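Local atomic coordinates of endoglucanase EG-II (PDB entry 3QR3), a protein that hydrolyses internal beta-1,4-glucosidic bonds of cellulose, as an endoglucanase of glycoside hydrolase family 5. Residues E164-I169 with Q177-P182; Q203-N206 with S210-N213. One frame throughout, in Å; residues are numbered along the deposited sequence.

Interaction 1: residues E164-I169 with Q177-P182; sequences EVVTAI and QFISLP
Val166 and Ile169, on one face of helix 155-171, pack against Ile179 and Leu181 of strand 179-182, a helix-on-strand layer of the family 5 TIM barrel. The contact is wholly apolar, with no hydrogen bond between the segments. The CG2 methyl of Val166 serves two partners: it lies 4.0 Å from Ile179 CG2 and is met by CD2 of Leu181, whose side chain runs across that of the valine at about a right angle. Ile169 and Ile179 instead approach tip to tip, with Ile169 CG2 3.8 Å from Ile179 CD1. CG1 of Ile179 stands anti to its carbonyl carbon (chi1 -58°), and the extended chi2 of 175° carries CD1 out to that meeting. With alanine in place of this isoleucine, CG2 and CD1 are both gone, and a gap would probably open in front of Val166 and Ile169. The axes of 164-169 and 179-182 run nearly antiparallel, at 173°, and come within 10.1 Å, the separation these interposed side chains span. Phe144 of strand 142-145 and Leu214 of strand 214-219 border the layer. Ser180, between the two apolar strand residues, points away from the helix, and its OG hydrogen-bonds to Trp143 NE1 and Asp217 OD2.

Interaction 2: residues Q203-N206 with S210-N213; sequences QVTN and STTN
A chi1 of 62° sets Thr205 OG1 between its own backbone N and carbonyl carbon, while CG2 lies anti to the carbonyl carbon, on the side of Ser210 O and Thr211. In Thr211 a chi1 of 60° disposes the branches alike, and the two CG2 methyls come to 4.2 Å as the side chains cross obliquely. The same Thr211 CG2 lies 3.7 Å from Val204 O. At the centre is a backbone bond: Asn206 N donates to Ser210 O over 2.8 Å, with an N-H...O angle of 151°. It bridges a short chain reversal, since only three residues separate the segments, and neither segment is regular helix or strand. Ser210 O also has Thr205 CB beside it at 3.2 Å, so this carbonyl is approached by a methine carbon as well as by the amide. CB of Asn206 lies 3.8 Å from Ser210 OG, a hydroxyl that is hydrogen-bonded to Asp208 OD1 within the turn. The pair lies in the loop between helix 197-201 and strand 214-219. Helix 155-171 flanks it: Val204 and Asn206 rest on Val166, and Gln163 NE2 of that helix donates a hydrogen bond to Thr205 O.

Interactions 1 and 2 follow one another along the chain, and their centres lie 9 Å apart on the same side of the molecule. The clearest tie is a probable hydrogen bond from Ile179 N to Asn213 O at 2.9 Å, which joins strand 179-182 to the residue just before strand 214-219. Beside it, Gln177 O lies 3.7 Å from Asn213 CB. Helix 155-171 forms a second link: Val166 of interaction 1 also packs through CG1 3.8 Å from Thr205 O of interaction 2. Interaction 1 lies between barrel strand and outer helix, interaction 2 in the loop leading into the N-terminal end of strand 214-219. TIM-barrel active sites lie at the C-terminal strand ends, so this evidence places neither contact in the site.

Interaction 1: residues E164-I169 with Q177-P182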
loop_
_atom_site.group_PDB
_atom_site.type_symbol
_atom_site.label_atom_id
_atom_site.label_comp_id
_atom_site.label_asym_id
_atom_site.label_seq_id
_atom_site.Cartn_x
_atom_site.Cartn_y
_atom_site.Cartn_z
ATOM N N GLU A 164 -4.614 -17.958 -5.712
ATOM C CA GLU A 164 -6.070 -18.026 -5.807
ATOM C C GLU A 164 -6.683 -16.618 -5.947
ATOM O O GLU A 164 -7.644 -16.408 -6.681
ATOM C CB GLU A 164 -6.665 -18.746 -4.587
ATOM C CG GLU A 164 -6.432 -20.268 -4.543
ATOM C CD GLU A 164 -7.424 -20.969 -3.614
ATOM O OE1 GLU A 164 -8.557 -20.452 -3.453
ATOM O OE2 GLU A 164 -7.077 -22.031 -3.047
ATOM N N VAL A 165 -6.131 -15.651 -5.234
ATOM C CA VAL A 165 -6.625 -14.275 -5.358
ATOM C C VAL A 165 -6.363 -13.706 -6.754
ATOM O O VAL A 165 -7.266 -13.174 -7.398
ATOM C CB VAL A 165 -6.022 -13.358 -4.282
ATOM C CG1 VAL A 165 -6.385 -11.893 -4.545
ATOM C CG2 VAL A 165 -6.526 -13.789 -2.908
ATOM N N VAL A 166 -5.133 -13.831 -7.236
ATOM C CA VAL A 166 -4.829 -13.366 -8.593
ATOM C C VAL A 166 -5.773 -13.999 -9.625
ATOM O O VAL A 166 -6.294 -13.321 -10.513
ATOM C CB VAL A 166 -3.366 -13.633 -8.983
ATOM C CG1 VAL A 166 -3.176 -13.444 -10.491
ATOM C CG2 VAL A 166 -2.435 -12.705 -8.198
ATOM N N THR A 167 -6.015 -15.295 -9.494
ATOM C CA THR A 167 -6.924 -15.965 -10.416
ATOM C C THR A 167 -8.325 -15.373 -10.322
ATOM O O THR A 167 -8.981 -15.141 -11.339
ATOM C CB THR A 167 -6.973 -17.476 -10.157
ATOM O OG1 THR A 167 -5.642 -17.999 -10.213
ATOM C CG2 THR A 167 -7.851 -18.180 -11.201
ATOM N N ALA A 168 -8.776 -15.108 -9.101
ATOM C CA ALA A 168 -10.108 -14.540 -8.913
ATOM C C ALA A 168 -10.217 -13.152 -9.532
ATOM O O ALA A 168 -11.232 -12.807 -10.141
ATOM C CB ALA A 168 -10.476 -14.498 -7.442
ATOM N N ILE A 169 -9.168 -12.355 -9.372
ATOM C CA ILE A 169 -9.201 -10.983 -9.851
ATOM C C ILE A 169 -9.282 -10.969 -11.380
ATOM O O ILE A 169 -10.066 -10.228 -11.959
ATOM C CB ILE A 169 -7.955 -10.210 -9.384
ATOM C CG1 ILE A 169 -7.994 -10.023 -7.863
ATOM C CG2 ILE A 169 -7.839 -8.881 -10.114
ATOM C CD1 ILE A 169 -6.772 -9.341 -7.299
ATOM N N GLN A 177 -5.139 -4.572 -14.889
ATOM C CA GLN A 177 -4.611 -3.866 -13.723
ATOM C C GLN A 177 -3.337 -4.478 -13.152
ATOM O O GLN A 177 -3.101 -5.675 -13.291
ATOM C CB GLN A 177 -5.677 -3.823 -12.617
ATOM C CG GLN A 177 -6.874 -2.930 -12.916
ATOM C CD GLN A 177 -7.972 -3.624 -13.720
ATOM O OE1 GLN A 177 -7.782 -4.714 -14.258
ATOM N NE2 GLN A 177 -9.131 -2.983 -13.801
ATOM N N PHE A 178 -2.526 -3.652 -12.494
ATOM C CA PHE A 178 -1.444 -4.148 -11.643
ATOM C C PHE A 178 -2.009 -4.879 -10.427
ATOM O O PHE A 178 -3.038 -4.477 -9.861
ATOM C CB PHE A 178 -0.564 -2.993 -11.131
ATOM C CG PHE A 178 0.303 -2.349 -12.187
ATOM C CD1 PHE A 178 1.315 -3.067 -12.816
ATOM C CD2 PHE A 178 0.125 -1.009 -12.520
ATOM C CE1 PHE A 178 2.121 -2.469 -13.764
ATOM C CE2 PHE A 178 0.926 -0.401 -13.475
ATOM C CZ PHE A 178 1.930 -1.124 -14.093
ATOM N N ILE A 179 -1.314 -5.927 -10.001
ATOM C CA ILE A 179 -1.670 -6.651 -8.787
ATOM C C ILE A 179 -0.409 -6.830 -7.936
ATOM O O ILE A 179 0.625 -7.237 -8.443
ATOM C CB ILE A 179 -2.280 -8.035 -9.101
ATOM C CG1 ILE A 179 -3.520 -7.895 -9.984
ATOM C CG2 ILE A 179 -2.649 -8.763 -7.814
ATOM C CD1 ILE A 179 -4.096 -9.242 -10.437
ATOM N N SER A 180 -0.495 -6.506 -6.647
ATOM C CA SER A 180 0.627 -6.671 -5.725
ATOM C C SER A 180 0.774 -8.104 -5.249
ATOM O O SER A 180 -0.223 -8.776 -4.980
ATOM C CB SER A 180 0.411 -5.817 -4.475
ATOM O OG SER A 180 0.496 -4.440 -4.767
ATOM N N LEU A 181 2.020 -8.558 -5.117
ATOM C CA LEU A 181 2.318 -9.834 -4.472
ATOM C C LEU A 181 3.097 -9.564 -3.176
ATOM O O LEU A 181 4.287 -9.254 -3.220
ATOM C CB LEU A 181 3.138 -10.731 -5.415
ATOM C CG LEU A 181 2.582 -10.946 -6.828
ATOM C CD1 LEU A 181 3.509 -11.818 -7.665
ATOM C CD2 LEU A 181 1.169 -11.550 -6.776
ATOM N N PRO A 182 2.425 -9.662 -2.014
ATOM C CA PRO A 182 3.120 -9.369 -0.752
ATOM C C PRO A 182 3.694 -10.600 -0.052
ATOM O O PRO A 182 3.041 -11.647 0.000
ATOM C CB PRO A 182 2.009 -8.755 0.095
ATOM C CG PRO A 182 0.780 -9.580 -0.328
ATOM C CD PRO A 182 0.979 -9.888 -1.806
#

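Interaction 2: residues Q203-N206 with S210-N213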
loop_
_atom_site.group_PDB
_atom_site.type_symbol
_atom_site.label_atom_id
_atom_site.label_comp_id
_atom_site.label_asym_id
_atom_site.label_seq_id
_atom_site.Cartn_x
_atom_site.Cartn_y
_atom_site.Cartn_z
ATOM N N GLN A 203 6.171 -17.882 -8.431
ATOM C CA GLN A 203 5.450 -18.962 -9.113
ATOM C C GLN A 203 4.009 -18.565 -9.442
ATOM O O GLN A 203 3.300 -19.293 -10.136
ATOM C CB GLN A 203 5.454 -20.235 -8.257
ATOM C CG GLN A 203 6.810 -20.577 -7.629
ATOM C CD GLN A 203 7.957 -20.518 -8.626
ATOM O OE1 GLN A 203 7.831 -20.970 -9.763
ATOM N NE2 GLN A 203 9.090 -19.956 -8.199
ATOM N N VAL A 204 3.575 -17.415 -8.932
ATOM C CA VAL A 204 2.206 -16.952 -9.142
ATOM C C VAL A 204 2.069 -16.413 -10.560
ATOM O O VAL A 204 2.919 -15.676 -11.017
ATOM C CB VAL A 204 1.822 -15.861 -8.102
ATOM C CG1 VAL A 204 0.452 -15.261 -8.408
ATOM C CG2 VAL A 204 1.845 -16.441 -6.702
ATOM N N THR A 205 1.009 -16.798 -11.262
ATOM C CA THR A 205 0.819 -16.349 -12.628
ATOM C C THR A 205 -0.618 -15.952 -12.901
ATOM O O THR A 205 -1.517 -16.358 -12.186
ATOM C CB THR A 205 1.154 -17.471 -13.657
ATOM O OG1 THR A 205 0.260 -18.583 -13.472
ATOM C CG2 THR A 205 2.609 -17.930 -13.530
ATOM N N ASN A 206 -0.816 -15.182 -13.964
ATOM C CA ASN A 206 -2.135 -14.953 -14.535
ATOM C C ASN A 206 -2.639 -16.258 -15.147
ATOM O O ASN A 206 -1.848 -17.160 -15.411
ATOM C CB ASN A 206 -2.049 -13.895 -15.637
ATOM C CG ASN A 206 -1.503 -12.565 -15.134
ATOM O OD1 ASN A 206 -0.476 -12.076 -15.613
ATOM N ND2 ASN A 206 -2.189 -11.978 -14.173
ATOM N N SER A 210 1.305 -16.128 -17.823
ATOM C CA SER A 210 2.260 -15.014 -17.748
ATOM C C SER A 210 2.377 -14.468 -16.323
ATOM O O SER A 210 1.571 -14.807 -15.457
ATOM C CB SER A 210 1.849 -13.881 -18.697
ATOM O OG SER A 210 0.636 -13.268 -18.274
ATOM N N THR A 211 3.384 -13.628 -16.083
ATOM C CA THR A 211 3.486 -12.899 -14.819
ATOM C C THR A 211 3.256 -11.415 -15.052
ATOM O O THR A 211 3.544 -10.569 -14.188
ATOM C CB THR A 211 4.845 -13.101 -14.120
ATOM O OG1 THR A 211 5.898 -12.636 -14.969
ATOM C CG2 THR A 211 5.074 -14.571 -13.773
ATOM N N THR A 212 2.711 -11.105 -16.220
ATOM C CA THR A 212 2.457 -9.725 -16.614
ATOM C C THR A 212 1.648 -8.951 -15.565
ATOM O O THR A 212 0.585 -9.402 -15.108
ATOM C CB THR A 212 1.738 -9.670 -17.977
ATOM O OG1 THR A 212 2.442 -10.495 -18.914
ATOM C CG2 THR A 212 1.676 -8.235 -18.506
ATOM N N ASN A 213 2.170 -7.792 -15.186
ATOM C CA ASN A 213 1.502 -6.880 -14.255
ATOM C C ASN A 213 1.338 -7.408 -12.832
ATOM O O ASN A 213 0.512 -6.914 -12.055
ATOM C CB ASN A 213 0.169 -6.414 -14.844
ATOM C CG ASN A 213 0.361 -5.430 -15.988
ATOM O OD1 ASN A 213 1.386 -4.746 -16.068
ATOM N ND2 ASN A 213 -0.614 -5.367 -16.885
#